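Local coordinates for dipicolinate synthase, B chain (Bacillus cereus, PDB 3MCU), which probably catalyses, together with its partner subunit A, the NADP-dependent oxidation of dihydrodipicolinate to dipicolinate, the acid made during sporulation, at residues Lys100-Met105 with Leu141-Ala146; Ala116-Gly121 with Lys148-Val153; Ser166-Met171 with Val192-Tyr197. One frame throughout, in Å; residues are numbered along the deposited sequence.

Contact 1 of 3, residues Lys100-Met105 with Leu141-Ala146; sequences KFANAM and LMRLMA
Leu144 sets both of its methyl groups against Phe101 and Ala102. This is helix-to-helix packing on the layered alpha/beta fold of the flavoprotein family: helix 95-102 meets helix 138-145. Leu144 CD2 lies 3.7 Å from Phe101 CD2 and 3.8 Å from Ala102 CA, so this one methyl touches both the ring and the helix backbone. Leu144 CG comes 3.9 Å from Ala102 CB. Phe101 reaches Leu144 with the CD2-CE2 side of its ring. Its CG is anti to the backbone N (chi1 -169°). The ring also touches Val124 and Leu126 of strand 124-130. Leu111, Ala114 and Leu118 of helix 109-118 pack on the same ring. Leu144 in turn meets Ile150 and Phe152 of strand 150-156, and Leu136 of the second subunit. At the more open border Arg143 lies beside the end of helix 95-102. That helix closes in a Schellman motif, with Ala104 at positive phi and Met105 N bonded to Lys100 O at 3.0 Å. Arg143 CD stops 3.8 Å from Ala102 O, and beyond a bend at chi3 the guanidinium NH1 is 4.0 Å from Ala102 CB.

Contact 2 of 3, residues Ala116-Gly121 with Lys148-Val153; sequences ATLRNG and KNIYFV
A Schellman motif ends helix 109-118, and its last turn rests on the start of strand 150-156 in the parallel part of the sheet. Gly121 holds the positive phi of the motif. Its N bonds to Leu118 O at 3.2 Å, and Lys122 N bonds back to Thr117 O. The contact has an apolar half and a polar half, and Leu118 serves both. Its side chain sends a methyl to each of two neighbours. CD2 sits 3.7 Å from Asn149 CB, the two side chains sliding past each other in opposite directions. CD1 meets Ile150 CD1 at 3.9 Å, and here the side chains cross at about a right angle. Val124 of the same chain and Leu136 of the second subunit also touch Leu118. Asn149 has positive phi too, and its CB is directed toward the helix end. CG is anti to the carbonyl carbon (chi1 -52°), and the amide lies against Gly121, with ND2 3.5 Å from Gly121 CA. A water joins the Asn149 side chain to the helix-end backbone. It accepts from Asn149 ND2 at 2.9 Å and donates to Leu118 O at 2.8 Å. Leu118 O is thus gripped twice, by Gly121 N and by the water. Asn149 OD1 and Gly121 O are both acceptors, 3.5 Å apart, and form no bond. The polar tie between helix end and strand start is therefore indirect. The carbonyls at the C-terminal end of the helix would favour a donor there. The water supplies one, held in turn by Asn149 ND2, while the direct contacts are van der Waals ones.

Contact 3 of 3, residues Ser166-Met171 with Val192-Tyr197; sequences SMVARM and VEKFRY
Lys194 NZ donates to the backbone O of Ala169 at 3.0 Å, tilted 34° from the carbonyl plane. The bond ties a short 3-10 turn near the C terminus, 194-196, to strand 167-169, the antiparallel strand of the otherwise parallel sheet of this flavoprotein-family fold. The lysine lies against the strand before it reaches that oxygen. Its CG passes 3.5 Å from Val168 O, the chain bends at chi2, which sets CD, and CE comes 3.8 Å from Val168 CG1. Asp158 touches the same side chain.

The second half of the contact is a cation-pi stack. The guanidinium of Arg170 lies almost flat on one face of the Tyr197 ring, the planes 11° apart. Arg170 CZ is 3.6 Å from the ring centroid, slightly displaced toward the rim. The bend of Arg170 at chi3 (58°) turns NE so that the flat group can settle on the ring. CD follows over the same face in a CH-pi contact, 4.2 Å from the centroid. CD also meets Val192 CG2 at 3.8 Å, the two side chains crossing at about a right angle. Glu172 forms a salt bridge with Arg170 NE. It would balance the charge and hold the guanidinium in place on the ring.

The turn has its own brace: Glu193, just before the turn, forms a salt bridge with Arg196 in it. Glu193 N of this chain donates to Glu193 OE2 of the third subunit. In the brace, Arg196 NE gives its hydrogen to Glu193 OE1 at 2.8 Å, nearly in the guanidinium plane.

From the N terminus, the chain passes residues 100-105 at the end of helix 95-102, then 116-121 at the end of helix 109-118. Contact 1 closes at 141-146, on helix 138-145, and contact 2 closes directly after it, at 148-153. The two therefore cross, their segments alternating, and they pack on each other over the sheet, where Met145 also meets Phe152. Contact 3 follows in series. It opens at 166-171 and closes at 192-197, after helix 174-181, bringing the C-terminal loop back to the sheet. Strands 150-156 and 167-169 are neighbours, so contacts 2 and 3 meet at Val153 and Ala169. Leu141 touches Met167, joining contacts 1 and 3.

Contact 1 of 3, residues Lys100-Met105 with Leu141-Ala146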
# COMPACT_ATOMS: atom_id res chain seq x y z
N LYS D 100 1.46 0.53 13.94
CA LYS D 100 0.40 -0.40 14.32
C LYS D 100 -1.00 0.23 14.16
O LYS D 100 -1.91 -0.38 13.60
CB LYS D 100 0.63 -0.93 15.74
CG LYS D 100 1.71 -2.02 15.83
CD LYS D 100 2.16 -2.29 17.28
CE LYS D 100 2.97 -3.58 17.37
NZ LYS D 100 4.03 -3.56 18.43
N PHE D 101 -1.16 1.47 14.65
CA PHE D 101 -2.40 2.22 14.46
C PHE D 101 -2.76 2.29 12.97
O PHE D 101 -3.88 1.93 12.59
CB PHE D 101 -2.28 3.63 15.06
CG PHE D 101 -3.59 4.37 15.15
CD1 PHE D 101 -4.76 3.70 15.44
CD2 PHE D 101 -3.64 5.73 14.95
CE1 PHE D 101 -5.95 4.37 15.53
CE2 PHE D 101 -4.83 6.41 15.04
CZ PHE D 101 -5.99 5.74 15.32
N ALA D 102 -1.83 2.73 12.12
CA ALA D 102 -2.11 2.88 10.68
C ALA D 102 -2.55 1.57 10.05
O ALA D 102 -3.31 1.57 9.08
CB ALA D 102 -0.91 3.40 9.94
N ASN D 103 -2.06 0.46 10.58
CA ASN D 103 -2.40 -0.85 10.03
C ASN D 103 -3.58 -1.52 10.74
O ASN D 103 -3.95 -2.64 10.41
CB ASN D 103 -1.17 -1.76 10.03
CG ASN D 103 -0.14 -1.34 9.00
OD1 ASN D 103 0.96 -0.92 9.34
ND2 ASN D 103 -0.51 -1.42 7.73
N ALA D 104 -4.16 -0.82 11.71
CA ALA D 104 -5.34 -1.31 12.43
C ALA D 104 -5.04 -2.53 13.31
O ALA D 104 -5.88 -3.41 13.46
CB ALA D 104 -6.49 -1.60 11.47
N MSE D 105 -3.86 -2.58 13.91
CA MSE D 105 -3.57 -3.56 14.94
C MSE D 105 -4.02 -3.01 16.27
O MSE D 105 -4.17 -1.79 16.42
CB MSE D 105 -2.08 -3.88 14.96
CG MSE D 105 -1.62 -4.49 13.65
SE MSE D 105 0.28 -4.93 13.51
CE MSE D 105 0.58 -5.68 15.29
N LEU D 141 2.30 7.58 8.48
CA LEU D 141 1.93 8.91 8.89
C LEU D 141 0.87 9.48 7.94
O LEU D 141 -0.20 9.91 8.37
CB LEU D 141 3.17 9.81 8.93
CG LEU D 141 3.09 11.13 9.72
CD1 LEU D 141 4.52 11.71 9.98
CD2 LEU D 141 2.24 12.12 8.99
N MSE D 142 1.17 9.47 6.65
CA MSE D 142 0.28 10.05 5.66
C MSE D 142 -1.03 9.30 5.49
O MSE D 142 -2.03 9.91 5.13
CB MSE D 142 0.96 10.21 4.30
CG MSE D 142 2.00 11.31 4.28
SE MSE D 142 1.25 13.01 4.87
CE MSE D 142 2.70 14.13 4.12
N ARG D 143 -1.02 7.99 5.76
CA ARG D 143 -2.25 7.21 5.63
C ARG D 143 -3.21 7.70 6.71
O ARG D 143 -4.40 7.94 6.45
CB ARG D 143 -1.98 5.69 5.73
CG ARG D 143 -3.26 4.81 5.73
CD ARG D 143 -2.96 3.29 5.66
NE ARG D 143 -1.95 3.02 4.65
CZ ARG D 143 -0.73 2.52 4.89
NH1 ARG D 143 -0.35 2.19 6.13
NH2 ARG D 143 0.11 2.35 3.89
N LEU D 144 -2.69 7.89 7.92
CA LEU D 144 -3.45 8.43 9.04
C LEU D 144 -3.92 9.87 8.79
O LEU D 144 -5.10 10.19 9.00
CB LEU D 144 -2.63 8.37 10.32
CG LEU D 144 -2.32 6.96 10.83
CD1 LEU D 144 -1.24 6.97 11.92
CD2 LEU D 144 -3.58 6.28 11.32
N MSE D 145 -3.00 10.73 8.37
CA MSE D 145 -3.34 12.11 8.05
C MSE D 145 -4.57 12.14 7.16
O MSE D 145 -5.43 13.00 7.31
CB MSE D 145 -2.21 12.82 7.30
CG MSE D 145 -1.28 13.68 8.15
SE MSE D 145 -2.09 15.38 8.71
CE MSE D 145 -2.80 15.97 7.00
N ALA D 146 -4.64 11.21 6.21
CA ALA D 146 -5.73 11.21 5.23
C ALA D 146 -7.05 10.58 5.73
O ALA D 146 -8.06 10.67 5.05
CB ALA D 146 -5.29 10.52 3.91

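Contact 2 of 3, residues Ala116-Gly121 with Lys148-Val153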
# COMPACT_ATOMS: atom_id res chain seq x y z
N ALA D 116 -11.59 1.86 19.67
CA ALA D 116 -12.95 1.96 20.24
C ALA D 116 -13.52 3.36 20.06
O ALA D 116 -14.72 3.58 20.21
CB ALA D 116 -12.96 1.59 21.74
N THR D 117 -12.65 4.31 19.75
CA THR D 117 -13.08 5.68 19.52
C THR D 117 -13.47 5.94 18.05
O THR D 117 -14.47 6.61 17.79
CB THR D 117 -11.99 6.66 19.97
OG1 THR D 117 -11.69 6.39 21.34
CG2 THR D 117 -12.42 8.11 19.80
N LEU D 118 -12.68 5.40 17.12
CA LEU D 118 -12.95 5.50 15.69
C LEU D 118 -14.17 4.66 15.33
O LEU D 118 -14.84 4.91 14.33
CB LEU D 118 -11.73 5.04 14.87
CG LEU D 118 -10.46 5.92 14.80
CD1 LEU D 118 -9.40 5.26 13.95
CD2 LEU D 118 -10.74 7.33 14.27
N ARG D 119 -14.44 3.65 16.15
CA ARG D 119 -15.66 2.87 16.06
C ARG D 119 -16.91 3.74 16.04
O ARG D 119 -17.88 3.43 15.37
CB ARG D 119 -15.72 1.90 17.23
CG ARG D 119 -17.06 1.26 17.55
CD ARG D 119 -17.05 0.80 19.00
NE ARG D 119 -18.03 -0.23 19.32
CZ ARG D 119 -19.28 0.00 19.70
NH1 ARG D 119 -19.76 1.25 19.78
NH2 ARG D 119 -20.08 -1.02 19.99
N ASN D 120 -16.87 4.87 16.76
CA ASN D 120 -18.04 5.73 16.94
C ASN D 120 -17.97 7.01 16.10
O ASN D 120 -18.75 7.95 16.33
CB ASN D 120 -18.15 6.14 18.42
CG ASN D 120 -18.44 4.96 19.34
OD1 ASN D 120 -19.15 4.04 18.96
ND2 ASN D 120 -17.90 5.00 20.56
N GLY D 121 -17.01 7.09 15.19
CA GLY D 121 -16.83 8.29 14.38
C GLY D 121 -16.29 9.46 15.19
O GLY D 121 -16.49 10.62 14.82
N LYS D 148 -10.48 9.39 8.02
CA LYS D 148 -11.58 9.99 8.78
C LYS D 148 -11.30 10.00 10.28
O LYS D 148 -10.88 8.99 10.86
CB LYS D 148 -12.92 9.27 8.52
CG LYS D 148 -13.51 9.44 7.12
CD LYS D 148 -14.94 8.89 7.06
CE LYS D 148 -15.57 9.08 5.69
NZ LYS D 148 -14.84 8.29 4.64
N ASN D 149 -11.55 11.16 10.90
CA ASN D 149 -11.52 11.30 12.34
C ASN D 149 -10.13 11.21 12.99
O ASN D 149 -10.01 11.04 14.20
CB ASN D 149 -12.49 10.33 12.98
CG ASN D 149 -13.87 10.42 12.36
OD1 ASN D 149 -14.41 11.52 12.19
ND2 ASN D 149 -14.43 9.27 12.01
N ILE D 150 -9.09 11.36 12.19
CA ILE D 150 -7.76 11.39 12.78
C ILE D 150 -7.10 12.74 12.61
O ILE D 150 -7.07 13.29 11.51
CB ILE D 150 -6.87 10.23 12.28
CG1 ILE D 150 -7.47 8.91 12.77
CG2 ILE D 150 -5.44 10.43 12.82
CD1 ILE D 150 -7.06 7.69 12.02
N TYR D 151 -6.59 13.29 13.71
CA TYR D 151 -5.96 14.60 13.68
C TYR D 151 -4.56 14.61 14.27
O TYR D 151 -4.24 13.81 15.14
CB TYR D 151 -6.86 15.63 14.38
CG TYR D 151 -8.27 15.63 13.80
CD1 TYR D 151 -8.58 16.40 12.67
CD2 TYR D 151 -9.26 14.85 14.35
CE1 TYR D 151 -9.85 16.39 12.13
CE2 TYR D 151 -10.54 14.82 13.80
CZ TYR D 151 -10.82 15.59 12.70
OH TYR D 151 -12.09 15.58 12.16
N PHE D 152 -3.73 15.53 13.80
CA PHE D 152 -2.35 15.61 14.26
C PHE D 152 -2.05 16.90 14.99
O PHE D 152 -2.48 17.98 14.59
CB PHE D 152 -1.38 15.42 13.08
CG PHE D 152 -1.26 14.00 12.63
CD1 PHE D 152 -2.33 13.37 12.02
CD2 PHE D 152 -0.08 13.31 12.79
CE1 PHE D 152 -2.22 12.06 11.59
CE2 PHE D 152 0.03 12.00 12.37
CZ PHE D 152 -1.03 11.38 11.77
N VAL D 153 -1.33 16.77 16.09
CA VAL D 153 -0.72 17.94 16.70
C VAL D 153 0.34 18.39 15.69
O VAL D 153 1.12 17.55 15.21
CB VAL D 153 -0.07 17.59 18.05
CG1 VAL D 153 0.58 18.83 18.69
CG2 VAL D 153 -1.11 16.96 18.99
O HOH W 1 -13.91 6.37 12.09

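Contact 3 of 3, residues Ser166-Met171 with Val192-Tyr197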
# COMPACT_ATOMS: atom_id res chain seq x y z
N SER D 166 13.74 12.37 11.33
CA SER D 166 12.90 12.52 12.52
C SER D 166 11.83 13.62 12.43
O SER D 166 12.07 14.72 11.92
CB SER D 166 13.76 12.72 13.77
OG SER D 166 12.97 12.73 14.95
N MSE D 167 10.63 13.30 12.91
CA MSE D 167 9.60 14.31 13.11
C MSE D 167 8.88 14.10 14.44
O MSE D 167 8.73 12.97 14.90
CB MSE D 167 8.63 14.41 11.93
CG MSE D 167 9.34 14.85 10.64
SE MSE D 167 8.09 15.45 9.26
CE MSE D 167 7.10 13.78 9.04
N VAL D 168 8.46 15.21 15.04
CA VAL D 168 7.99 15.25 16.41
C VAL D 168 7.00 16.40 16.51
O VAL D 168 7.21 17.47 15.94
CB VAL D 168 9.15 15.52 17.39
CG1 VAL D 168 8.63 15.64 18.82
CG2 VAL D 168 10.22 14.42 17.30
N ALA D 169 5.91 16.18 17.22
CA ALA D 169 4.90 17.21 17.39
C ALA D 169 5.39 18.31 18.33
O ALA D 169 6.24 18.08 19.19
CB ALA D 169 3.63 16.61 17.93
N ARG D 170 4.84 19.51 18.15
CA ARG D 170 4.92 20.55 19.16
C ARG D 170 3.87 20.24 20.23
O ARG D 170 2.71 20.64 20.10
CB ARG D 170 4.64 21.93 18.52
CG ARG D 170 5.72 22.41 17.52
CD ARG D 170 5.37 23.76 16.90
NE ARG D 170 5.19 24.78 17.93
CZ ARG D 170 4.61 25.96 17.72
NH1 ARG D 170 4.48 26.79 18.74
NH2 ARG D 170 4.18 26.31 16.52
N MSE D 171 4.27 19.51 21.27
CA MSE D 171 3.37 19.14 22.38
C MSE D 171 2.57 20.30 22.97
O MSE D 171 1.46 20.11 23.48
CB MSE D 171 4.16 18.51 23.52
CG MSE D 171 4.63 17.11 23.25
SE MSE D 171 3.14 15.84 23.17
CE MSE D 171 4.22 14.23 23.17
N VAL D 192 5.17 22.09 10.39
CA VAL D 192 5.94 23.22 10.96
C VAL D 192 7.42 22.95 11.12
O VAL D 192 7.88 21.82 10.98
CB VAL D 192 5.40 23.60 12.35
CG1 VAL D 192 3.97 24.07 12.26
CG2 VAL D 192 5.52 22.43 13.31
N GLU D 193 8.17 24.01 11.42
CA GLU D 193 9.59 23.88 11.72
C GLU D 193 9.78 23.68 13.21
O GLU D 193 10.02 24.62 13.98
CB GLU D 193 10.40 25.05 11.18
CG GLU D 193 10.39 25.10 9.64
CD GLU D 193 11.05 26.34 9.08
OE1 GLU D 193 11.63 27.12 9.87
OE2 GLU D 193 10.99 26.54 7.84
N LYS D 194 9.63 22.42 13.60
CA LYS D 194 9.67 21.98 14.98
C LYS D 194 11.01 22.31 15.64
O LYS D 194 11.07 22.58 16.84
CB LYS D 194 9.39 20.47 15.00
CG LYS D 194 9.82 19.74 16.24
CD LYS D 194 9.04 20.17 17.46
CE LYS D 194 9.45 19.33 18.65
NZ LYS D 194 8.67 19.64 19.87
N PHE D 195 12.08 22.28 14.86
CA PHE D 195 13.41 22.59 15.37
C PHE D 195 13.52 24.05 15.86
O PHE D 195 14.48 24.42 16.54
CB PHE D 195 14.50 22.24 14.33
CG PHE D 195 14.36 22.98 13.03
CD1 PHE D 195 14.94 24.23 12.86
CD2 PHE D 195 13.64 22.44 11.98
CE1 PHE D 195 14.80 24.92 11.66
CE2 PHE D 195 13.50 23.12 10.77
CZ PHE D 195 14.08 24.37 10.61
N ARG D 196 12.53 24.88 15.53
CA ARG D 196 12.48 26.26 16.05
C ARG D 196 11.75 26.37 17.39
O ARG D 196 11.51 27.48 17.86
CB ARG D 196 11.83 27.22 15.06
CG ARG D 196 12.63 27.46 13.79
CD ARG D 196 11.86 28.41 12.91
NE ARG D 196 12.61 28.91 11.78
CZ ARG D 196 13.41 29.97 11.82
NH1 ARG D 196 13.60 30.63 12.97
NH2 ARG D 196 14.04 30.38 10.73
N TYR D 197 11.40 25.24 17.98
CA TYR D 197 10.62 25.22 19.22
C TYR D 197 11.15 24.23 20.22
O TYR D 197 10.40 23.64 20.97
CB TYR D 197 9.14 24.97 18.91
CG TYR D 197 8.56 25.99 17.96
CD1 TYR D 197 8.64 25.81 16.59
CD2 TYR D 197 7.97 27.16 18.43
CE1 TYR D 197 8.13 26.75 15.71
CE2 TYR D 197 7.46 28.11 17.56
CZ TYR D 197 7.54 27.91 16.20
OH TYR D 197 7.03 28.85 15.34